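Local coordinates for protein putative ATP-dependent endonuclease of the OLD family (Thermus scotoductus, PDB 6P74) that degrades linear and supercoiled double-stranded DNA from 5' to 3' as a metal-dependent exonuclease and carries a DNA-stimulated ATPase domain through which it dimerizes, at residues Arg130-Arg142 with Gly271-His283. Sequence-based numbering, arbitrary orientation.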
ATOM      1  N   ARG A 130     -22.066  -6.333 -10.950  1.00 87.83           N
ATOM      2  CA  ARG A 130     -20.640  -6.180 -10.708  1.00 91.87           C
ATOM      3  C   ARG A 130     -19.946  -7.534 -10.570  1.00 86.25           C
ATOM      4  O   ARG A 130     -18.842  -7.714 -11.091  1.00 77.76           O
ATOM      5  CB  ARG A 130     -20.388  -5.322  -9.471  1.00 94.41           C
ATOM      6  CG  ARG A 130     -18.971  -4.736  -9.439  1.00 85.02           C
ATOM      7  CD  ARG A 130     -18.699  -4.075  -8.109  1.00 91.67           C
ATOM      8  NE  ARG A 130     -17.520  -4.656  -7.480  1.00107.36           N
ATOM      9  CZ  ARG A 130     -17.556  -5.686  -6.647  1.00107.98           C
ATOM     10  NH1 ARG A 130     -18.718  -6.243  -6.332  1.00120.46           N
ATOM     11  NH2 ARG A 130     -16.439  -6.154  -6.127  1.00102.96           N
ATOM     12  N   ASN A 131     -20.572  -8.496  -9.875  1.00 78.89           N
ATOM     13  CA  ASN A 131     -19.953  -9.811  -9.747  1.00 79.11           C
ATOM     14  C   ASN A 131     -19.798 -10.496 -11.094  1.00 89.52           C
ATOM     15  O   ASN A 131     -18.928 -11.363 -11.248  1.00 93.82           O
ATOM     16  CB  ASN A 131     -20.754 -10.700  -8.811  1.00 81.61           C
ATOM     17  CG  ASN A 131     -20.766 -10.184  -7.379  1.00 92.96           C
ATOM     18  OD1 ASN A 131     -20.010  -9.276  -7.021  1.00 92.76           O
ATOM     19  ND2 ASN A 131     -21.642 -10.761  -6.550  1.00100.16           N
ATOM     20  N   HIS A 132     -20.624 -10.125 -12.070  1.00 86.09           N
ATOM     21  CA  HIS A 132     -20.437 -10.574 -13.443  1.00 84.53           C
ATOM     22  C   HIS A 132     -18.967 -10.533 -13.839  1.00 85.07           C
ATOM     23  O   HIS A 132     -18.432 -11.503 -14.387  1.00 87.95           O
ATOM     24  CB  HIS A 132     -21.267  -9.691 -14.379  1.00 69.43           C
ATOM     25  CG  HIS A 132     -21.045  -9.948 -15.835  1.00 80.39           C
ATOM     26  ND1 HIS A 132     -21.290 -11.171 -16.421  1.00 87.42           N
ATOM     27  CD2 HIS A 132     -20.623  -9.130 -16.831  1.00 82.83           C
ATOM     28  CE1 HIS A 132     -21.016 -11.099 -17.715  1.00 89.36           C
ATOM     29  NE2 HIS A 132     -20.622  -9.867 -17.993  1.00 83.51           N
ATOM     30  N   ALA A 133     -18.302  -9.411 -13.563  1.00 82.37           N
ATOM     31  CA  ALA A 133     -16.980  -9.122 -14.102  1.00 79.08           C
ATOM     32  C   ALA A 133     -15.870  -9.158 -13.054  1.00 76.03           C
ATOM     33  O   ALA A 133     -14.761  -8.691 -13.337  1.00 78.00           O
ATOM     34  CB  ALA A 133     -16.990  -7.759 -14.798  1.00 74.73           C
ATOM     35  N   ARG A 134     -16.131  -9.704 -11.868  1.00 77.23           N
ATOM     36  CA  ARG A 134     -15.131  -9.677 -10.808  1.00 86.27           C
ATOM     37  C   ARG A 134     -13.896 -10.494 -11.169  1.00 85.75           C
ATOM     38  O   ARG A 134     -13.966 -11.528 -11.842  1.00 84.15           O
ATOM     39  CB  ARG A 134     -15.716 -10.190  -9.496  1.00 87.76           C
ATOM     40  CG  ARG A 134     -16.194  -9.064  -8.613  1.00 94.74           C
ATOM     41  CD  ARG A 134     -17.006  -9.592  -7.445  1.00100.39           C
ATOM     42  NE  ARG A 134     -16.156 -10.207  -6.431  1.00102.41           N
ATOM     43  CZ  ARG A 134     -16.611 -10.889  -5.384  1.00105.19           C
ATOM     44  NH1 ARG A 134     -17.921 -11.057  -5.215  1.00108.56           N
ATOM     45  NH2 ARG A 134     -15.761 -11.407  -4.507  1.00104.22           N
ATOM     46  N   VAL A 135     -12.752 -10.029 -10.687  1.00 86.42           N
ATOM     47  CA  VAL A 135     -11.464 -10.607 -11.034  1.00 81.40           C
ATOM     48  C   VAL A 135     -10.857 -11.210  -9.787  1.00 78.13           C
ATOM     49  O   VAL A 135     -11.037 -10.699  -8.677  1.00 73.97           O
ATOM     50  CB  VAL A 135     -10.511  -9.559 -11.633  1.00 74.92           C
ATOM     51  CG1 VAL A 135     -11.136  -8.921 -12.844  1.00 72.85           C
ATOM     52  CG2 VAL A 135     -10.181  -8.513 -10.587  1.00 73.17           C
ATOM     53  N   LEU A 136     -10.141 -12.309  -9.973  1.00 79.75           N
ATOM     54  CA  LEU A 136      -9.243 -12.797  -8.939  1.00 85.92           C
ATOM     55  C   LEU A 136      -7.969 -11.966  -8.972  1.00 85.37           C
ATOM     56  O   LEU A 136      -7.345 -11.812 -10.029  1.00 86.44           O
ATOM     57  CB  LEU A 136      -8.922 -14.273  -9.157  1.00 95.18           C
ATOM     58  CG  LEU A 136      -9.892 -15.245  -8.501  1.00109.38           C
ATOM     59  CD1 LEU A 136      -9.463 -16.666  -8.787  1.00116.68           C
ATOM     60  CD2 LEU A 136      -9.939 -14.986  -6.996  1.00115.11           C
ATOM     61  N   PHE A 137      -7.590 -11.413  -7.828  1.00 83.59           N
ATOM     62  CA  PHE A 137      -6.363 -10.633  -7.731  1.00 90.32           C
ATOM     63  C   PHE A 137      -5.316 -11.416  -6.941  1.00 87.33           C
ATOM     64  O   PHE A 137      -5.410 -11.532  -5.718  1.00 90.42           O
ATOM     65  CB  PHE A 137      -6.625  -9.270  -7.096  1.00 85.09           C
ATOM     66  CG  PHE A 137      -5.563  -8.260  -7.424  1.00 95.14           C
ATOM     67  CD1 PHE A 137      -4.310  -8.336  -6.836  1.00 99.66           C
ATOM     68  CD2 PHE A 137      -5.794  -7.269  -8.360  1.00 98.81           C
ATOM     69  CE1 PHE A 137      -3.320  -7.427  -7.143  1.00 98.17           C
ATOM     70  CE2 PHE A 137      -4.808  -6.352  -8.667  1.00101.56           C
ATOM     71  CZ  PHE A 137      -3.560  -6.438  -8.053  1.00 98.79           C
ATOM     72  N   LEU A 138      -4.312 -11.937  -7.630  1.00 87.61           N
ATOM     73  CA  LEU A 138      -3.174 -12.580  -6.969  1.00 90.70           C
ATOM     74  C   LEU A 138      -2.051 -11.560  -6.822  1.00 93.27           C
ATOM     75  O   LEU A 138      -1.199 -11.415  -7.700  1.00 98.37           O
ATOM     76  CB  LEU A 138      -2.706 -13.790  -7.755  1.00 99.03           C
ATOM     77  CG  LEU A 138      -3.217 -15.137  -7.288  1.00107.55           C
ATOM     78  CD1 LEU A 138      -4.732 -15.102  -7.249  1.00107.82           C
ATOM     79  CD2 LEU A 138      -2.706 -16.220  -8.224  1.00104.70           C
ATOM     80  N   ASP A 139      -2.054 -10.834  -5.713  1.00 89.94           N
ATOM     81  CA  ASP A 139      -0.962  -9.915  -5.446  1.00108.08           C
ATOM     82  C   ASP A 139       0.070 -10.636  -4.588  1.00114.88           C
ATOM     83  O   ASP A 139      -0.081 -11.812  -4.259  1.00123.36           O
ATOM     84  CB  ASP A 139      -1.479  -8.632  -4.793  1.00113.48           C
ATOM     85  CG  ASP A 139      -1.702  -8.772  -3.295  1.00125.19           C
ATOM     86  OD1 ASP A 139      -2.147  -9.845  -2.831  1.00130.87           O
ATOM     87  OD2 ASP A 139      -1.428  -7.787  -2.576  1.00129.20           O
ATOM     88  N   HIS A 140       1.136  -9.950  -4.203  1.00120.13           N
ATOM     89  CA  HIS A 140       2.143 -10.667  -3.428  1.00134.32           C
ATOM     90  C   HIS A 140       1.365 -10.854  -2.132  1.00142.28           C
ATOM     91  O   HIS A 140       1.245  -9.963  -1.288  1.00140.90           O
ATOM     92  CB  HIS A 140       3.463  -9.933  -3.429  1.00141.75           C
ATOM     93  CG  HIS A 140       4.354 -10.389  -4.535  1.00151.30           C
ATOM     94  ND1 HIS A 140       4.320  -9.825  -5.791  1.00149.88           N
ATOM     95  CD2 HIS A 140       5.236 -11.415  -4.605  1.00155.51           C
ATOM     96  CE1 HIS A 140       5.179 -10.450  -6.574  1.00151.12           C
ATOM     97  NE2 HIS A 140       5.744 -11.421  -5.880  1.00153.89           N
ATOM     98  N   ARG A 141       0.815 -12.061  -1.997  1.00148.97           N
ATOM     99  CA  ARG A 141       0.310 -12.551  -0.725  1.00154.43           C
ATOM    100  C   ARG A 141       1.359 -13.565  -0.285  1.00152.06           C
ATOM    101  O   ARG A 141       1.789 -13.555   0.872  1.00168.62           O
ATOM    102  CB  ARG A 141      -1.057 -13.211  -0.896  1.00156.22           C
ATOM    103  CG  ARG A 141      -1.613 -13.895   0.333  1.00163.35           C
ATOM    104  CD  ARG A 141      -2.861 -14.672  -0.042  1.00165.59           C
ATOM    105  NE  ARG A 141      -2.546 -15.811  -0.906  1.00170.17           N
ATOM    106  CZ  ARG A 141      -3.319 -16.242  -1.901  1.00166.42           C
ATOM    107  NH1 ARG A 141      -2.945 -17.292  -2.624  1.00165.51           N
ATOM    108  NH2 ARG A 141      -4.458 -15.622  -2.186  1.00161.16           N
ATOM    109  N   ARG A 142       1.785 -14.434  -1.208  1.00135.51           N
ATOM    110  CA  ARG A 142       2.900 -15.381  -1.029  1.00122.25           C
ATOM    111  C   ARG A 142       3.819 -15.032   0.147  1.00122.59           C
ATOM    112  O   ARG A 142       3.449 -15.167   1.319  1.00121.70           O
ATOM    113  CB  ARG A 142       3.741 -15.461  -2.328  1.00121.00           C
ATOM    114  CG  ARG A 142       3.035 -16.142  -3.525  1.00119.76           C
ATOM    115  CD  ARG A 142       3.670 -15.831  -4.919  1.00123.20           C
ATOM    116  NE  ARG A 142       3.150 -16.705  -5.994  1.00121.39           N
ATOM    117  CZ  ARG A 142       3.616 -16.771  -7.246  1.00120.93           C
ATOM    118  NH1 ARG A 142       4.628 -16.007  -7.650  1.00122.81           N
ATOM    119  NH2 ARG A 142       3.067 -17.621  -8.098  1.00120.19           N
ATOM    120  N   GLY A 271     -12.761 -17.242 -15.595  1.00 77.80           N
ATOM    121  CA  GLY A 271     -12.834 -15.805 -15.794  1.00 75.00           C
ATOM    122  C   GLY A 271     -11.484 -15.110 -15.738  1.00 78.36           C
ATOM    123  O   GLY A 271     -10.485 -15.645 -16.230  1.00 75.44           O
ATOM    124  N   THR A 272     -11.443 -13.932 -15.125  1.00 72.93           N
ATOM    125  CA  THR A 272     -10.305 -13.041 -15.224  1.00 71.58           C
ATOM    126  C   THR A 272      -9.470 -13.086 -13.958  1.00 70.79           C
ATOM    127  O   THR A 272      -9.989 -12.891 -12.853  1.00 74.49           O
ATOM    128  CB  THR A 272     -10.743 -11.604 -15.497  1.00 70.66           C
ATOM    129  OG1 THR A 272     -11.403 -11.548 -16.765  1.00 72.16           O
ATOM    130  CG2 THR A 272      -9.499 -10.676 -15.519  1.00 70.79           C
ATOM    131  N   VAL A 273      -8.170 -13.292 -14.140  1.00 68.80           N
ATOM    132  CA  VAL A 273      -7.191 -13.377 -13.064  1.00 71.75           C
ATOM    133  C   VAL A 273      -6.136 -12.311 -13.309  1.00 63.05           C
ATOM    134  O   VAL A 273      -5.628 -12.177 -14.423  1.00 70.18           O
ATOM    135  CB  VAL A 273      -6.528 -14.768 -12.999  1.00 71.74           C
ATOM    136  CG1 VAL A 273      -5.591 -14.849 -11.814  1.00 69.01           C
ATOM    137  CG2 VAL A 273      -7.575 -15.865 -12.954  1.00 69.05           C
ATOM    138  N   ILE A 274      -5.809 -11.565 -12.275  1.00 66.27           N
ATOM    139  CA  ILE A 274      -4.764 -10.563 -12.326  1.00 67.17           C
ATOM    140  C   ILE A 274      -3.643 -11.040 -11.421  1.00 71.65           C
ATOM    141  O   ILE A 274      -3.900 -11.451 -10.282  1.00 71.12           O
ATOM    142  CB  ILE A 274      -5.301  -9.194 -11.890  1.00 72.19           C
ATOM    143  CG1 ILE A 274      -6.307  -8.692 -12.933  1.00 80.58           C
ATOM    144  CG2 ILE A 274      -4.160  -8.228 -11.660  1.00 73.65           C
ATOM    145  CD1 ILE A 274      -6.906  -7.349 -12.606  1.00 91.82           C
ATOM    146  N   ILE A 275      -2.413 -11.031 -11.928  1.00 69.56           N
ATOM    147  CA  ILE A 275      -1.280 -11.497 -11.135  1.00 59.24           C
ATOM    148  C   ILE A 275      -0.207 -10.434 -11.124  1.00 62.14           C
ATOM    149  O   ILE A 275       0.209  -9.932 -12.177  1.00 67.26           O
ATOM    150  CB  ILE A 275      -0.726 -12.838 -11.635  1.00 62.05           C
ATOM    151  CG1 ILE A 275      -1.851 -13.858 -11.693  1.00 56.80           C
ATOM    152  CG2 ILE A 275       0.343 -13.354 -10.668  1.00 62.61           C
ATOM    153  CD1 ILE A 275      -1.458 -15.176 -12.275  1.00 61.67           C
ATOM    154  N   GLU A 276       0.192 -10.051  -9.926  1.00 68.48           N
ATOM    155  CA  GLU A 276       1.341  -9.191  -9.702  1.00 72.80           C
ATOM    156  C   GLU A 276       2.583 -10.081  -9.698  1.00 76.14           C
ATOM    157  O   GLU A 276       2.783 -10.852  -8.755  1.00 71.61           O
ATOM    158  CB  GLU A 276       1.146  -8.477  -8.373  1.00 71.45           C
ATOM    159  CG  GLU A 276       1.864  -7.199  -8.185  1.00 89.21           C
ATOM    160  CD  GLU A 276       1.613  -6.646  -6.793  1.00104.92           C
ATOM    161  OE1 GLU A 276       1.256  -5.454  -6.686  1.00112.80           O
ATOM    162  OE2 GLU A 276       1.757  -7.421  -5.811  1.00107.04           O
ATOM    163  N   GLU A 277       3.392 -10.026 -10.784  1.00 68.88           N
ATOM    164  CA  GLU A 277       4.665 -10.742 -10.892  1.00 66.64           C
ATOM    165  C   GLU A 277       4.636 -12.265 -10.831  1.00 65.95           C
ATOM    166  O   GLU A 277       5.325 -12.874 -10.005  1.00 63.31           O
ATOM    167  CB  GLU A 277       5.649 -10.247  -9.839  1.00 64.59           C
ATOM    168  CG  GLU A 277       6.552  -9.204 -10.371  1.00 80.53           C
ATOM    169  CD  GLU A 277       6.184  -7.845  -9.881  1.00 92.81           C
ATOM    170  OE1 GLU A 277       6.341  -7.627  -8.659  1.00 97.45           O
ATOM    171  OE2 GLU A 277       5.745  -7.013 -10.715  1.00 96.85           O
ATOM    172  N   PRO A 278       3.873 -12.919 -11.703  1.00 60.10           N
ATOM    173  CA  PRO A 278       3.777 -14.379 -11.631  1.00 54.57           C
ATOM    174  C   PRO A 278       5.063 -15.139 -11.421  1.00 62.52           C
ATOM    175  O   PRO A 278       5.018 -16.305 -11.006  1.00 59.06           O
ATOM    176  CB  PRO A 278       3.120 -14.761 -12.957  1.00 53.22           C
ATOM    177  CG  PRO A 278       3.447 -13.609 -13.899  1.00 54.58           C
ATOM    178  CD  PRO A 278       3.562 -12.397 -13.066  1.00 62.26           C
ATOM    179  N   GLU A 279       6.203 -14.506 -11.676  1.00 65.16           N
ATOM    180  CA  GLU A 279       7.464 -15.209 -11.575  1.00 67.42           C
ATOM    181  C   GLU A 279       7.920 -15.380 -10.146  1.00 68.79           C
ATOM    182  O   GLU A 279       8.772 -16.237  -9.896  1.00 76.23           O
ATOM    183  CB  GLU A 279       8.569 -14.482 -12.350  1.00 58.29           C
ATOM    184  CG  GLU A 279       8.919 -13.089 -11.786  1.00 65.32           C
ATOM    185  CD  GLU A 279       8.075 -11.956 -12.419  1.00 70.71           C
ATOM    186  OE1 GLU A 279       6.970 -12.261 -12.939  1.00 60.86           O
ATOM    187  OE2 GLU A 279       8.531 -10.779 -12.414  1.00 68.97           O
ATOM    188  N   MET A 280       7.394 -14.603  -9.204  1.00 68.37           N
ATOM    189  CA  MET A 280       8.181 -14.369  -8.005  1.00 78.81           C
ATOM    190  C   MET A 280       8.340 -15.644  -7.193  1.00 78.44           C
ATOM    191  O   MET A 280       7.382 -16.397  -6.979  1.00 78.60           O
ATOM    192  CB  MET A 280       7.611 -13.240  -7.157  1.00 92.57           C
ATOM    193  CG  MET A 280       8.777 -12.354  -6.690  1.00114.23           C
ATOM    194  SD  MET A 280       8.484 -10.719  -5.995  1.00131.53           S
ATOM    195  CE  MET A 280      10.061  -9.915  -6.283  1.00129.05           C
ATOM    196  N   TYR A 281       9.585 -15.889  -6.791  1.00 83.40           N
ATOM    197  CA  TYR A 281      10.026 -17.017  -5.982  1.00 77.17           C
ATOM    198  C   TYR A 281       9.872 -18.346  -6.695  1.00 71.22           C
ATOM    199  O   TYR A 281       9.823 -19.386  -6.045  1.00 75.97           O
ATOM    200  CB  TYR A 281       9.311 -17.040  -4.627  1.00 78.48           C
ATOM    201  CG  TYR A 281       9.358 -15.694  -3.941  1.00 78.54           C
ATOM    202  CD1 TYR A 281      10.569 -15.044  -3.733  1.00 78.18           C
ATOM    203  CD2 TYR A 281       8.183 -15.047  -3.546  1.00 80.96           C
ATOM    204  CE1 TYR A 281      10.616 -13.793  -3.126  1.00 82.02           C
ATOM    205  CE2 TYR A 281       8.217 -13.803  -2.944  1.00 79.95           C
ATOM    206  CZ  TYR A 281       9.435 -13.180  -2.738  1.00 88.60           C
ATOM    207  OH  TYR A 281       9.472 -11.942  -2.140  1.00101.58           O
ATOM    208  N   LEU A 282       9.812 -18.345  -8.023  1.00 68.01           N
ATOM    209  CA  LEU A 282       9.855 -19.577  -8.806  1.00 66.70           C
ATOM    210  C   LEU A 282      11.214 -19.718  -9.468  1.00 67.98           C
ATOM    211  O   LEU A 282      11.768 -18.736  -9.972  1.00 71.80           O
ATOM    212  CB  LEU A 282       8.780 -19.612  -9.894  1.00 62.32           C
ATOM    213  CG  LEU A 282       7.374 -19.720  -9.357  1.00 65.59           C
ATOM    214  CD1 LEU A 282       6.374 -19.510 -10.490  1.00 68.60           C
ATOM    215  CD2 LEU A 282       7.197 -21.080  -8.644  1.00 60.38           C
ATOM    216  N   HIS A 283      11.736 -20.939  -9.476  1.00 67.16           N
ATOM    217  CA  HIS A 283      12.885 -21.227 -10.312  1.00 63.74           C
ATOM    218  C   HIS A 283      12.549 -20.863 -11.755  1.00 67.37           C
ATOM    219  O   HIS A 283      11.394 -20.985 -12.173  1.00 71.78           O
ATOM    220  CB  HIS A 283      13.250 -22.709 -10.208  1.00 64.96           C
ATOM    221  CG  HIS A 283      14.558 -23.060 -10.844  1.00 67.18           C
ATOM    222  ND1 HIS A 283      14.705 -23.214 -12.206  1.00 71.67           N
ATOM    223  CD2 HIS A 283      15.779 -23.294 -10.305  1.00 68.88           C
ATOM    224  CE1 HIS A 283      15.965 -23.511 -12.483  1.00 71.86           C
ATOM    225  NE2 HIS A 283      16.637 -23.574 -11.346  1.00 68.53           N
TER
HETATM  226  O   HOH W   1     -13.730 -12.276 -14.370  1.00 88.93           O
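One face of the F137 ring is covered by the CG2 methyl of I274, whose carbon lies 4.0 Å from the ring centroid and 29° off the normal, a CH-pi contact; with F137 CG anti to the backbone N (chi1 -159°), the end of the ring comes across to I274 on the adjacent strand. The H140 ring is approached at its edge, in plane, by the carboxylate oxygen OE2 of E276 and by E277 CB. At the edge of the R142 guanidinium, NH1 gives a weak hydrogen bond to P278 O (3.4 Å). Strands 135-138 and 272-276 run parallel as neighbours in the sheet of the P-loop ATPase core, with 135-138 outermost within the chain. Four backbone hydrogen bonds join them: L136 N donates to T272 O (2.9 Å), I274 N to L136 O and L138 N to I274 O (both 2.7 Å), and E276 N to L138 O. V135, F137, T272 and I274 share one face of the sheet, where F137 and I274 pack on helix 34-45, which begins with K34 and T35 of the Walker A motif; L136 and L138 meet helix 154-166 on the other face. At the end of strand 272-276, the extended side chain of E276 accepts a bond from H140 N on OE2 (3.1 Å), while its OE1 forms a salt bridge with R39; the E276 side chain also touches T35, inferred to bind ATP.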